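Local coordinates for sensor protein KdpD (Escherichia coli, PDB 4Y2F) that is a sensor histidine kinase that probably senses potassium limitation and signals through a two-component system, represented here by its GAF domain, at residues W67-G72 with E96-L101; K10-G15 with A23-F28; F33-Q38 with V102-G107. All coordinates share one frame; numbering follows the deposited sequence.

Contact 1: W67-G72 with E96-L101; sequences WSFDKG and EKTYGL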
ATOM      1  N   TRP A  67      21.863  -1.996 -11.006  1.00 19.29           N
ATOM      2  CA  TRP A  67      21.110  -2.384 -12.202  1.00 22.50           C
ATOM      3  C   TRP A  67      19.631  -2.575 -11.885  1.00 19.30           C
ATOM      4  O   TRP A  67      18.755  -2.115 -12.632  1.00 21.99           O
ATOM      5  CB  TRP A  67      21.687  -3.678 -12.784  1.00 24.67           C
ATOM      6  CG  TRP A  67      20.890  -4.254 -13.955  1.00 26.74           C
ATOM      7  CD1 TRP A  67      21.077  -3.989 -15.283  1.00 32.65           C
ATOM      8  CD2 TRP A  67      19.811  -5.201 -13.888  1.00 22.91           C
ATOM      9  NE1 TRP A  67      20.180  -4.702 -16.043  1.00 32.30           N
ATOM     10  CE2 TRP A  67      19.385  -5.447 -15.212  1.00 30.45           C
ATOM     11  CE3 TRP A  67      19.150  -5.849 -12.838  1.00 21.98           C
ATOM     12  CZ2 TRP A  67      18.334  -6.314 -15.512  1.00 27.51           C
ATOM     13  CZ3 TRP A  67      18.104  -6.713 -13.142  1.00 24.93           C
ATOM     14  CH2 TRP A  67      17.713  -6.943 -14.466  1.00 27.70           C
ATOM     15  N   SER A  68      19.334  -3.272 -10.784  1.00 17.74           N
ATOM     16  CA  SER A  68      17.953  -3.500 -10.385  1.00 17.32           C
ATOM     17  C   SER A  68      17.229  -2.181 -10.132  1.00 18.82           C
ATOM     18  O   SER A  68      16.071  -2.008 -10.547  1.00 18.56           O
ATOM     19  CB  SER A  68      17.959  -4.383  -9.135  1.00 17.18           C
ATOM     20  OG  SER A  68      16.663  -4.556  -8.579  1.00 23.55           O
ATOM     21  N   PHE A  69      17.890  -1.248  -9.440  1.00 16.81           N
ATOM     22  CA  PHE A  69      17.293   0.056  -9.166  1.00 19.69           C
ATOM     23  C   PHE A  69      17.098   0.855 -10.448  1.00 21.76           C
ATOM     24  O   PHE A  69      16.051   1.483 -10.653  1.00 24.07           O
ATOM     25  CB  PHE A  69      18.179   0.833  -8.189  1.00 21.73           C
ATOM     26  CG  PHE A  69      17.743   2.258  -7.976  1.00 20.40           C
ATOM     27  CD1 PHE A  69      16.681   2.548  -7.137  1.00 21.36           C
ATOM     28  CD2 PHE A  69      18.385   3.305  -8.625  1.00 24.67           C
ATOM     29  CE1 PHE A  69      16.269   3.850  -6.942  1.00 23.38           C
ATOM     30  CE2 PHE A  69      17.981   4.617  -8.435  1.00 25.75           C
ATOM     31  CZ  PHE A  69      16.917   4.893  -7.597  1.00 25.40           C
ATOM     32  N   ASP A  70      18.115   0.862 -11.313  1.00 21.59           N
ATOM     33  CA  ASP A  70      18.052   1.659 -12.533  1.00 27.00           C
ATOM     34  C   ASP A  70      16.959   1.156 -13.469  1.00 25.14           C
ATOM     35  O   ASP A  70      16.275   1.956 -14.120  1.00 30.14           O
ATOM     36  CB  ASP A  70      19.403   1.626 -13.247  1.00 25.82           C
ATOM     37  CG  ASP A  70      20.485   2.425 -12.518  1.00 30.67           C
ATOM     38  OD1 ASP A  70      20.158   3.251 -11.645  1.00 31.23           O
ATOM     39  OD2 ASP A  70      21.677   2.235 -12.843  1.00 35.82           O
ATOM     40  N   LYS A  71      16.793  -0.165 -13.565  1.00 25.23           N
ATOM     41  CA  LYS A  71      15.838  -0.782 -14.478  1.00 28.28           C
ATOM     42  C   LYS A  71      14.478  -1.034 -13.841  1.00 24.62           C
ATOM     43  O   LYS A  71      13.522  -1.339 -14.564  1.00 27.33           O
ATOM     44  CB  LYS A  71      16.386  -2.120 -14.998  1.00 31.45           C
ATOM     45  CG  LYS A  71      17.728  -2.013 -15.716  1.00 38.82           C
ATOM     46  CD  LYS A  71      17.729  -0.828 -16.654  1.00 54.94           C
ATOM     47  CE  LYS A  71      18.974  -0.778 -17.522  1.00 59.25           C
ATOM     48  NZ  LYS A  71      18.956   0.456 -18.351  1.00 65.52           N
ATOM     49  N   GLY A  72      14.372  -0.909 -12.523  1.00 21.47           N
ATOM     50  CA  GLY A  72      13.140  -1.260 -11.832  1.00 19.39           C
ATOM     51  C   GLY A  72      12.783  -2.724 -11.944  1.00 20.14           C
ATOM     52  O   GLY A  72      11.605  -3.065 -12.088  1.00 20.99           O
ATOM     53  N   GLU A  96       5.583   3.082 -12.073  1.00 31.24           N
ATOM     54  CA  GLU A  96       6.778   2.783 -12.851  1.00 30.60           C
ATOM     55  C   GLU A  96       8.062   3.296 -12.208  1.00 31.23           C
ATOM     56  O   GLU A  96       9.150   3.009 -12.721  1.00 35.82           O
ATOM     57  CB  GLU A  96       6.638   3.339 -14.272  1.00 33.55           C
ATOM     58  CG  GLU A  96       5.304   3.020 -14.951  1.00 42.49           C
ATOM     59  CD  GLU A  96       5.135   1.550 -15.322  1.00 54.13           C
ATOM     60  OE1 GLU A  96       6.006   0.724 -14.973  1.00 60.79           O
ATOM     61  OE2 GLU A  96       4.122   1.221 -15.976  1.00 64.83           O
ATOM     62  N   LYS A  97       7.972   4.014 -11.091  1.00 23.68           N
ATOM     63  CA  LYS A  97       9.122   4.654 -10.469  1.00 25.75           C
ATOM     64  C   LYS A  97       9.659   3.804  -9.327  1.00 27.17           C
ATOM     65  O   LYS A  97       8.897   3.311  -8.492  1.00 21.84           O
ATOM     66  CB  LYS A  97       8.764   6.041  -9.935  1.00 27.36           C
ATOM     67  CG  LYS A  97       9.220   7.184 -10.837  1.00 46.86           C
ATOM     68  CD  LYS A  97       8.829   6.930 -12.284  1.00 55.12           C
ATOM     69  CE  LYS A  97       9.573   7.853 -13.234  1.00 61.23           C
ATOM     70  NZ  LYS A  97       9.377   7.459 -14.657  1.00 65.10           N
ATOM     71  N   THR A  98      10.980   3.663  -9.280  1.00 21.77           N
ATOM     72  CA  THR A  98      11.658   2.918  -8.229  1.00 19.00           C
ATOM     73  C   THR A  98      12.287   3.913  -7.260  1.00 19.81           C
ATOM     74  O   THR A  98      13.015   4.823  -7.681  1.00 23.22           O
ATOM     75  CB  THR A  98      12.693   1.978  -8.846  1.00 21.03           C
ATOM     76  OG1 THR A  98      12.021   1.075  -9.728  1.00 23.91           O
ATOM     77  CG2 THR A  98      13.386   1.166  -7.774  1.00 19.20           C
ATOM     78  N   TYR A  99      11.965   3.775  -5.976  1.00 20.56           N
ATOM     79  CA  TYR A  99      12.409   4.709  -4.952  1.00 18.69           C
ATOM     80  C   TYR A  99      13.527   4.151  -4.096  1.00 20.41           C
ATOM     81  O   TYR A  99      14.088   4.882  -3.275  1.00 24.06           O
ATOM     82  CB  TYR A  99      11.223   5.105  -4.060  1.00 18.35           C
ATOM     83  CG  TYR A  99      10.221   5.934  -4.823  1.00 21.07           C
ATOM     84  CD1 TYR A  99       9.218   5.329  -5.572  1.00 23.52           C
ATOM     85  CD2 TYR A  99      10.316   7.317  -4.846  1.00 22.63           C
ATOM     86  CE1 TYR A  99       8.330   6.079  -6.308  1.00 26.95           C
ATOM     87  CE2 TYR A  99       9.424   8.075  -5.565  1.00 26.29           C
ATOM     88  CZ  TYR A  99       8.434   7.453  -6.298  1.00 22.54           C
ATOM     89  OH  TYR A  99       7.555   8.212  -7.030  1.00 31.13           O
ATOM     90  N   GLY A 100      13.862   2.882  -4.282  1.00 17.99           N
ATOM     91  CA  GLY A 100      14.889   2.244  -3.494  1.00 19.01           C
ATOM     92  C   GLY A 100      14.883   0.765  -3.813  1.00 14.14           C
ATOM     93  O   GLY A 100      14.200   0.318  -4.736  1.00 15.56           O
ATOM     94  N   LEU A 101      15.679   0.022  -3.046  1.00 14.83           N
ATOM     95  CA  LEU A 101      15.716  -1.426  -3.183  1.00 14.36           C
ATOM     96  C   LEU A 101      15.697  -2.030  -1.794  1.00 15.88           C
ATOM     97  O   LEU A 101      16.074  -1.389  -0.808  1.00 16.96           O
ATOM     98  CB  LEU A 101      17.030  -1.919  -3.784  1.00 19.84           C
ATOM     99  CG  LEU A 101      17.471  -1.540  -5.179  1.00 25.24           C
ATOM    100  CD1 LEU A 101      18.770  -2.278  -5.390  1.00 23.69           C
ATOM    101  CD2 LEU A 101      16.447  -1.974  -6.206  1.00 21.99           C
TER
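Phe69 lays its ring alongside the Thr98 methyl, the two side chains running in opposing senses, where the last turn of helix 62-71 lies over the start of strand 97-106, the two short axes nearly antiparallel at 152°. Phe69 has the largest buried area here and dominates the contact. Its CG, anti to the backbone N (chi1 173°), stands beside its own carbonyl carbon, and Thr98 CG2 meets both groups, 3.9 Å from Phe69 O and 3.6 Å from Phe69 CD1. CE1 approaches Thr98 O at 3.5 Å. The ring edge meets the backbone in plane, with CE1 3.7 Å from Gly100 N. That amide has no hydrogen-bond partner in the model, so the aromatic edge buries it without satisfying it. On the tight side, Leu101 sends CD2 to Phe69 CB at 3.8 Å and to Ser68 OG at 3.5 Å, while the Ser68 hydroxyl bonds to Leu73 O. Where the helix ends, Gly72 adopts positive phi and its CA sits 3.3 Å from Thr98 OG1. The loose side holds Asp70 and Lys71, which start away from the strand and are exposed, Asp70 OD1 bonding Gln66 NE2. No hydrogen bond joins the two segments. Leu48 of strand 48-49 packs on both Phe69 and Leu101, Ser68 and Thr98 reach strand 88-94, and Tyr99 leaves the other face of the sheet for helix 115-142.

Contact 2: K10-G15 with A23-F28; sequences KALAVG and ATSEQF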
ATOM      1  N   LYS A  10       0.921   1.042   9.899  1.00 23.27           N
ATOM      2  CA  LYS A  10       0.839   2.000  10.997  1.00 24.80           C
ATOM      3  C   LYS A  10       2.207   2.577  11.325  1.00 24.27           C
ATOM      4  O   LYS A  10       2.337   3.786  11.566  1.00 26.26           O
ATOM      5  CB  LYS A  10       0.242   1.337  12.238  1.00 31.42           C
ATOM      6  CG  LYS A  10      -1.256   1.085  12.154  1.00 38.18           C
ATOM      7  CD  LYS A  10      -1.723   0.119  13.241  1.00 51.71           C
ATOM      8  CE  LYS A  10      -1.697   0.727  14.634  1.00 61.73           C
ATOM      9  NZ  LYS A  10      -2.256  -0.224  15.642  1.00 63.27           N
ATOM     10  N   ALA A  11       3.240   1.730  11.322  1.00 22.95           N
ATOM     11  CA  ALA A  11       4.581   2.195  11.641  1.00 22.88           C
ATOM     12  C   ALA A  11       5.149   3.059  10.518  1.00 22.46           C
ATOM     13  O   ALA A  11       5.840   4.051  10.784  1.00 27.65           O
ATOM     14  CB  ALA A  11       5.483   0.998  11.925  1.00 24.48           C
ATOM     15  N   LEU A  12       4.859   2.704   9.261  1.00 21.52           N
ATOM     16  CA  LEU A  12       5.328   3.509   8.134  1.00 21.70           C
ATOM     17  C   LEU A  12       4.647   4.869   8.083  1.00 22.86           C
ATOM     18  O   LEU A  12       5.261   5.852   7.644  1.00 27.47           O
ATOM     19  CB  LEU A  12       5.084   2.773   6.817  1.00 20.69           C
ATOM     20  CG  LEU A  12       5.916   1.527   6.499  1.00 20.21           C
ATOM     21  CD1 LEU A  12       5.353   0.835   5.267  1.00 23.75           C
ATOM     22  CD2 LEU A  12       7.392   1.877   6.296  1.00 23.19           C
ATOM     23  N   ALA A  13       3.387   4.950   8.534  1.00 23.62           N
ATOM     24  CA  ALA A  13       2.627   6.190   8.423  1.00 26.21           C
ATOM     25  C   ALA A  13       3.250   7.309   9.241  1.00 32.79           C
ATOM     26  O   ALA A  13       3.094   8.490   8.897  1.00 28.96           O
ATOM     27  CB  ALA A  13       1.189   5.961   8.882  1.00 26.21           C
ATOM     28  N   VAL A  14       3.951   6.969  10.325  1.00 26.23           N
ATOM     29  CA  VAL A  14       4.525   7.985  11.200  1.00 27.70           C
ATOM     30  C   VAL A  14       6.012   8.189  10.969  1.00 28.17           C
ATOM     31  O   VAL A  14       6.633   9.007  11.672  1.00 33.23           O
ATOM     32  CB  VAL A  14       4.231   7.703  12.684  1.00 28.88           C
ATOM     33  CG1 VAL A  14       2.733   7.787  12.945  1.00 31.25           C
ATOM     34  CG2 VAL A  14       4.791   6.363  13.092  1.00 35.66           C
ATOM     35  N   GLY A  15       6.604   7.468  10.022  1.00 28.52           N
ATOM     36  CA  GLY A  15       7.998   7.708   9.687  1.00 30.45           C
ATOM     37  C   GLY A  15       8.197   9.129   9.195  1.00 33.18           C
ATOM     38  O   GLY A  15       7.381   9.669   8.444  1.00 36.30           O
ATOM     39  N   ALA A  23      14.465   1.605   8.574  1.00 25.57           N
ATOM     40  CA  ALA A  23      14.517   0.823   9.808  1.00 27.17           C
ATOM     41  C   ALA A  23      13.219   0.056  10.032  1.00 25.90           C
ATOM     42  O   ALA A  23      13.239  -1.138  10.358  1.00 25.45           O
ATOM     43  CB  ALA A  23      14.822   1.733  10.997  1.00 28.98           C
ATOM     44  N   THR A  24      12.077   0.722   9.847  1.00 24.01           N
ATOM     45  CA  THR A  24      10.794   0.050   9.996  1.00 25.36           C
ATOM     46  C   THR A  24      10.652  -1.087   8.999  1.00 25.84           C
ATOM     47  O   THR A  24      10.223  -2.191   9.351  1.00 21.43           O
ATOM     48  CB  THR A  24       9.670   1.063   9.787  1.00 25.49           C
ATOM     49  OG1 THR A  24       9.684   2.020  10.846  1.00 27.70           O
ATOM     50  CG2 THR A  24       8.310   0.364   9.748  1.00 27.90           C
ATOM     51  N   SER A  25      11.001  -0.837   7.744  1.00 22.76           N
ATOM     52  CA  SER A  25      10.872  -1.886   6.742  1.00 22.92           C
ATOM     53  C   SER A  25      11.736  -3.098   7.089  1.00 25.06           C
ATOM     54  O   SER A  25      11.287  -4.242   6.976  1.00 24.18           O
ATOM     55  CB  SER A  25      11.202  -1.320   5.359  1.00 27.10           C
ATOM     56  OG  SER A  25      10.376  -0.194   5.085  1.00 30.09           O
ATOM     57  N   GLU A  26      12.969  -2.871   7.545  1.00 24.57           N
ATOM     58  CA  GLU A  26      13.845  -3.982   7.906  1.00 28.67           C
ATOM     59  C   GLU A  26      13.299  -4.773   9.093  1.00 23.69           C
ATOM     60  O   GLU A  26      13.319  -6.011   9.080  1.00 27.23           O
ATOM     61  CB  GLU A  26      15.261  -3.460   8.166  1.00 27.93           C
ATOM     62  CG  GLU A  26      15.923  -2.932   6.885  1.00 28.46           C
ATOM     63  CD  GLU A  26      17.215  -2.175   7.135  1.00 37.40           C
ATOM     64  OE1 GLU A  26      17.698  -2.156   8.290  1.00 42.21           O
ATOM     65  OE2 GLU A  26      17.750  -1.596   6.164  1.00 37.45           O
ATOM     66  N   GLN A  27      12.781  -4.084  10.112  1.00 23.01           N
ATOM     67  CA  GLN A  27      12.220  -4.769  11.273  1.00 26.56           C
ATOM     68  C   GLN A  27      11.094  -5.703  10.854  1.00 27.98           C
ATOM     69  O   GLN A  27      11.060  -6.880  11.240  1.00 23.28           O
ATOM     70  CB  GLN A  27      11.703  -3.724  12.262  1.00 28.07           C
ATOM     71  CG  GLN A  27      10.983  -4.276  13.491  1.00 28.73           C
ATOM     72  CD  GLN A  27      10.384  -3.178  14.346  1.00 35.51           C
ATOM     73  OE1 GLN A  27      11.107  -2.399  14.968  1.00 45.72           O
ATOM     74  NE2 GLN A  27       9.065  -3.104  14.374  1.00 42.66           N
ATOM     75  N   PHE A  28      10.175  -5.200  10.031  1.00 20.37           N
ATOM     76  CA  PHE A  28       8.996  -5.985   9.698  1.00 18.92           C
ATOM     77  C   PHE A  28       9.302  -7.057   8.661  1.00 21.09           C
ATOM     78  O   PHE A  28       8.762  -8.167   8.726  1.00 18.89           O
ATOM     79  CB  PHE A  28       7.865  -5.068   9.222  1.00 19.61           C
ATOM     80  CG  PHE A  28       7.072  -4.454  10.337  1.00 20.56           C
ATOM     81  CD1 PHE A  28       5.925  -5.081  10.807  1.00 23.87           C
ATOM     82  CD2 PHE A  28       7.469  -3.265  10.924  1.00 21.10           C
ATOM     83  CE1 PHE A  28       5.192  -4.528  11.840  1.00 27.40           C
ATOM     84  CE2 PHE A  28       6.736  -2.701  11.961  1.00 23.58           C
ATOM     85  CZ  PHE A  28       5.589  -3.337  12.415  1.00 27.64           C
TER
HETATM   86  O   HOH W   1       8.602   4.415  10.212  1.00 29.10           O
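Leu12 and Thr24 mark the closest backbone approach between segments 10-15 and 23-28, their CA atoms lying 6.7 Å apart. In segment 10-15, Gly15 N bonds to Leu12 O, whereas 23-28 is regular helix throughout, Phe28 N bonding to Thr24 O. The methyl groups of Ala11 and Thr24 meet at the centre of the contact. Thr24 turns its two branches to different tasks. The methyl CG2, anti to the backbone N, points at the partner helix and touches Ala11 CB at 3.6 Å; it also lies 3.9 Å from Leu12 CD2. The hydroxyl OG1, beside the backbone N (chi1 -67°), bonds within its own helix to Asp20 O and also holds a water at 2.7 Å. That water donates to Ala11 O at 2.8 Å, a polar bridge between segments that share no direct hydrogen bond. Leu12 meets Thr24 obliquely and carries CD2 on to Ser25 OG, 3.8 Å away; this hydroxyl is engaged by Ile21 O one turn earlier. One turn beyond Thr24, Phe28 adds CE2 at 3.9 Å from Ala11 CB, so the alanine methyl touches both residues. Phe28 also packs on Glu7 and Met8, extending the contact toward the N-terminal end of helix 4-13. Lys10 and Ala13 pack against Glu96 and Gly95 of the second subunit, while on strand 35-42 Ser25 touches Val39, and Glu26 touches Ser37 and Gln38.

Contact 3: F33-Q38 with V102-G107; sequences FHARSQ and VVVEPG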
ATOM      1  N   PHE A  33       9.173 -12.380   7.321  1.00 15.44           N
ATOM      2  CA  PHE A  33       9.711 -13.285   6.312  1.00 16.47           C
ATOM      3  C   PHE A  33      10.918 -14.058   6.804  1.00 16.10           C
ATOM      4  O   PHE A  33      11.573 -14.735   6.006  1.00 18.04           O
ATOM      5  CB  PHE A  33      10.008 -12.520   5.020  1.00 16.72           C
ATOM      6  CG  PHE A  33       8.778 -11.925   4.406  1.00 15.38           C
ATOM      7  CD1 PHE A  33       7.934 -12.721   3.646  1.00 16.53           C
ATOM      8  CD2 PHE A  33       8.426 -10.601   4.657  1.00 15.26           C
ATOM      9  CE1 PHE A  33       6.780 -12.207   3.106  1.00 17.68           C
ATOM     10  CE2 PHE A  33       7.268 -10.083   4.122  1.00 15.34           C
ATOM     11  CZ  PHE A  33       6.442 -10.890   3.345  1.00 17.88           C
ATOM     12  N   HIS A  34      11.217 -13.983   8.099  1.00 14.07           N
ATOM     13  CA  HIS A  34      12.304 -14.762   8.703  1.00 13.89           C
ATOM     14  C   HIS A  34      13.600 -14.579   7.925  1.00 14.48           C
ATOM     15  O   HIS A  34      14.209 -15.543   7.434  1.00 15.85           O
ATOM     16  CB  HIS A  34      11.920 -16.236   8.774  1.00 15.51           C
ATOM     17  CG  HIS A  34      10.643 -16.476   9.508  1.00 18.44           C
ATOM     18  ND1 HIS A  34      10.544 -16.364  10.875  1.00 20.49           N
ATOM     19  CD2 HIS A  34       9.406 -16.791   9.059  1.00 24.15           C
ATOM     20  CE1 HIS A  34       9.296 -16.617  11.243  1.00 22.19           C
ATOM     21  NE2 HIS A  34       8.588 -16.876  10.157  1.00 23.62           N
ATOM     22  N   ALA A  35      14.017 -13.322   7.820  1.00 13.18           N
ATOM     23  CA  ALA A  35      15.081 -12.961   6.890  1.00 12.71           C
ATOM     24  C   ALA A  35      15.857 -11.781   7.432  1.00 17.73           C
ATOM     25  O   ALA A  35      15.359 -11.016   8.260  1.00 25.84           O
ATOM     26  CB  ALA A  35      14.500 -12.573   5.528  1.00 13.69           C
ATOM     27  N   ARG A  36      17.098 -11.654   6.995  1.00 12.99           N
ATOM     28  CA  ARG A  36      17.814 -10.405   7.184  1.00 12.25           C
ATOM     29  C   ARG A  36      17.564  -9.536   5.962  1.00 12.58           C
ATOM     30  O   ARG A  36      17.377 -10.039   4.849  1.00 15.07           O
ATOM     31  CB  ARG A  36      19.312 -10.672   7.346  1.00 13.88           C
ATOM     32  CG  ARG A  36      19.651 -11.619   8.515  1.00 16.90           C
ATOM     33  CD  ARG A  36      19.285 -11.040   9.887  1.00 21.56           C
ATOM     34  NE  ARG A  36      19.302 -12.044  10.975  1.00 26.10           N
ATOM     35  CZ  ARG A  36      20.369 -12.371  11.715  1.00 27.17           C
ATOM     36  NH1 ARG A  36      21.536 -11.774  11.480  1.00 30.75           N
ATOM     37  NH2 ARG A  36      20.277 -13.290  12.704  1.00 24.18           N
ATOM     38  N   SER A  37      17.514  -8.228   6.161  1.00 13.79           N
ATOM     39  CA  SER A  37      17.239  -7.383   5.011  1.00 14.68           C
ATOM     40  C   SER A  37      17.949  -6.056   5.162  1.00 14.68           C
ATOM     41  O   SER A  37      18.275  -5.614   6.268  1.00 17.65           O
ATOM     42  CB  SER A  37      15.750  -7.177   4.754  1.00 18.35           C
ATOM     43  OG  SER A  37      15.154  -6.516   5.836  1.00 20.48           O
ATOM     44  N   GLN A  38      18.167  -5.414   4.015  1.00 14.20           N
ATOM     45  CA  GLN A  38      18.769  -4.092   3.970  1.00 13.51           C
ATOM     46  C   GLN A  38      18.067  -3.288   2.887  1.00 14.82           C
ATOM     47  O   GLN A  38      18.012  -3.716   1.725  1.00 14.48           O
ATOM     48  CB  GLN A  38      20.236  -4.229   3.577  1.00 16.37           C
ATOM     49  CG  GLN A  38      20.910  -2.901   3.339  1.00 21.80           C
ATOM     50  CD  GLN A  38      21.233  -2.208   4.630  1.00 31.06           C
ATOM     51  OE1 GLN A  38      22.008  -2.719   5.431  1.00 38.36           O
ATOM     52  NE2 GLN A  38      20.635  -1.039   4.853  1.00 36.63           N
ATOM     53  N   VAL A 102      15.253  -3.282  -1.714  1.00 13.48           N
ATOM     54  CA  VAL A 102      15.492  -4.072  -0.514  1.00 14.88           C
ATOM     55  C   VAL A 102      16.192  -5.364  -0.925  1.00 14.30           C
ATOM     56  O   VAL A 102      15.799  -6.016  -1.907  1.00 15.04           O
ATOM     57  CB  VAL A 102      14.212  -4.295   0.316  1.00 12.11           C
ATOM     58  CG1 VAL A 102      13.168  -5.091  -0.468  1.00 15.40           C
ATOM     59  CG2 VAL A 102      14.537  -4.945   1.665  1.00 14.26           C
ATOM     60  N   VAL A 103      17.264  -5.686  -0.224  1.00 13.04           N
ATOM     61  CA  VAL A 103      17.937  -6.974  -0.359  1.00 12.29           C
ATOM     62  C   VAL A 103      17.417  -7.841   0.782  1.00 12.79           C
ATOM     63  O   VAL A 103      17.455  -7.425   1.949  1.00 13.65           O
ATOM     64  CB  VAL A 103      19.463  -6.820  -0.281  1.00 13.86           C
ATOM     65  CG1 VAL A 103      20.128  -8.186  -0.469  1.00 16.22           C
ATOM     66  CG2 VAL A 103      19.957  -5.841  -1.346  1.00 17.39           C
ATOM     67  N   VAL A 104      16.888  -9.018   0.446  1.00 12.25           N
ATOM     68  CA  VAL A 104      16.273  -9.923   1.421  1.00 11.06           C
ATOM     69  C   VAL A 104      17.027 -11.249   1.393  1.00 10.58           C
ATOM     70  O   VAL A 104      17.018 -11.939   0.364  1.00 10.90           O
ATOM     71  CB  VAL A 104      14.783 -10.150   1.121  1.00 10.68           C
ATOM     72  CG1 VAL A 104      14.169 -11.042   2.171  1.00 12.84           C
ATOM     73  CG2 VAL A 104      14.033  -8.812   1.048  1.00 14.70           C
ATOM     74  N   GLU A 105      17.627 -11.616   2.525  1.00 11.28           N
ATOM     75  CA  GLU A 105      18.363 -12.874   2.648  1.00  9.76           C
ATOM     76  C   GLU A 105      17.686 -13.742   3.701  1.00 10.42           C
ATOM     77  O   GLU A 105      17.855 -13.493   4.902  1.00 11.42           O
ATOM     78  CB  GLU A 105      19.817 -12.610   3.029  1.00 12.84           C
ATOM     79  CG  GLU A 105      20.633 -13.883   2.943  1.00 12.62           C
ATOM     80  CD  GLU A 105      22.078 -13.679   3.336  1.00 15.72           C
ATOM     81  OE1 GLU A 105      22.500 -12.516   3.532  1.00 19.64           O
ATOM     82  OE2 GLU A 105      22.794 -14.699   3.469  1.00 18.18           O
ATOM     83  N   PRO A 106      16.925 -14.760   3.307  1.00 10.63           N
ATOM     84  CA  PRO A 106      16.168 -15.543   4.291  1.00 11.68           C
ATOM     85  C   PRO A 106      17.026 -16.605   4.954  1.00 12.61           C
ATOM     86  O   PRO A 106      18.003 -17.100   4.390  1.00 14.26           O
ATOM     87  CB  PRO A 106      15.103 -16.213   3.419  1.00 13.86           C
ATOM     88  CG  PRO A 106      15.791 -16.436   2.107  1.00 12.33           C
ATOM     89  CD  PRO A 106      16.673 -15.212   1.922  1.00 11.94           C
ATOM     90  N   GLY A 107      16.596 -17.029   6.134  1.00 15.38           N
ATOM     91  CA  GLY A 107      17.223 -18.185   6.752  1.00 16.95           C
ATOM     92  C   GLY A 107      16.987 -19.453   5.959  1.00 17.35           C
ATOM     93  O   GLY A 107      17.840 -20.353   5.956  1.00 21.61           O
TER
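Ala35 and Pro106 face each other at one end of an antiparallel strand pair, their CA atoms 3.8 Å apart in a non-hydrogen-bonded position. As in any antiparallel ladder, side chains alternate between the faces of the sheet. Ala35, Ser37, Val104 and Pro106 share one face, where Val104 CG1, anti to the backbone N (chi1 -178°), meets the Ala35 methyl CB across the strands at 3.7 Å. Ser37 CB meets Val102 CG2 at 4.0 Å. On the reverse face, Arg36 and Glu105 start side by side but diverge: the arginine chain bends at chi2, and the extended Glu105 carries its carboxylate to Thr58 OG1. Gln38 pairs with Val103 there, and its side chain likewise leads away from the partner strand. Between the two faces, paired backbone bonds bind Arg36 to Glu105 and Gln38 to Val103, with Glu105 N reaching Arg36 O at 2.8 Å. Gly107 N closes the ladder on His34 O at 3.1 Å. Helices 18-33 and 109-112 pack on the face bearing Ser37, Val104 and Pro106, an antiparallel sheet backed by helices as is characteristic of the GAF fold.

How the contacts relate
Contacts 1 and 3 share strand 97-106 but use it differently: contact 3 joins it edge to edge with strand 35-42 through a backbone ladder, whereas contact 1 lays a helix over it using side chains and no hydrogen bond. Their centres are 18 Å apart, on opposite sides of the chain's centre. Contact 2 is a helix-helix contact with a bridging water. It meets contact 3 where Glu26 packs on Ser37 and Gln38, but does not touch contact 1 within the chain, though its Lys10 packs on Glu96 of the second subunit. All three are partly buried; exposed residues take part in contact 3, but none do in contacts 1 and 2.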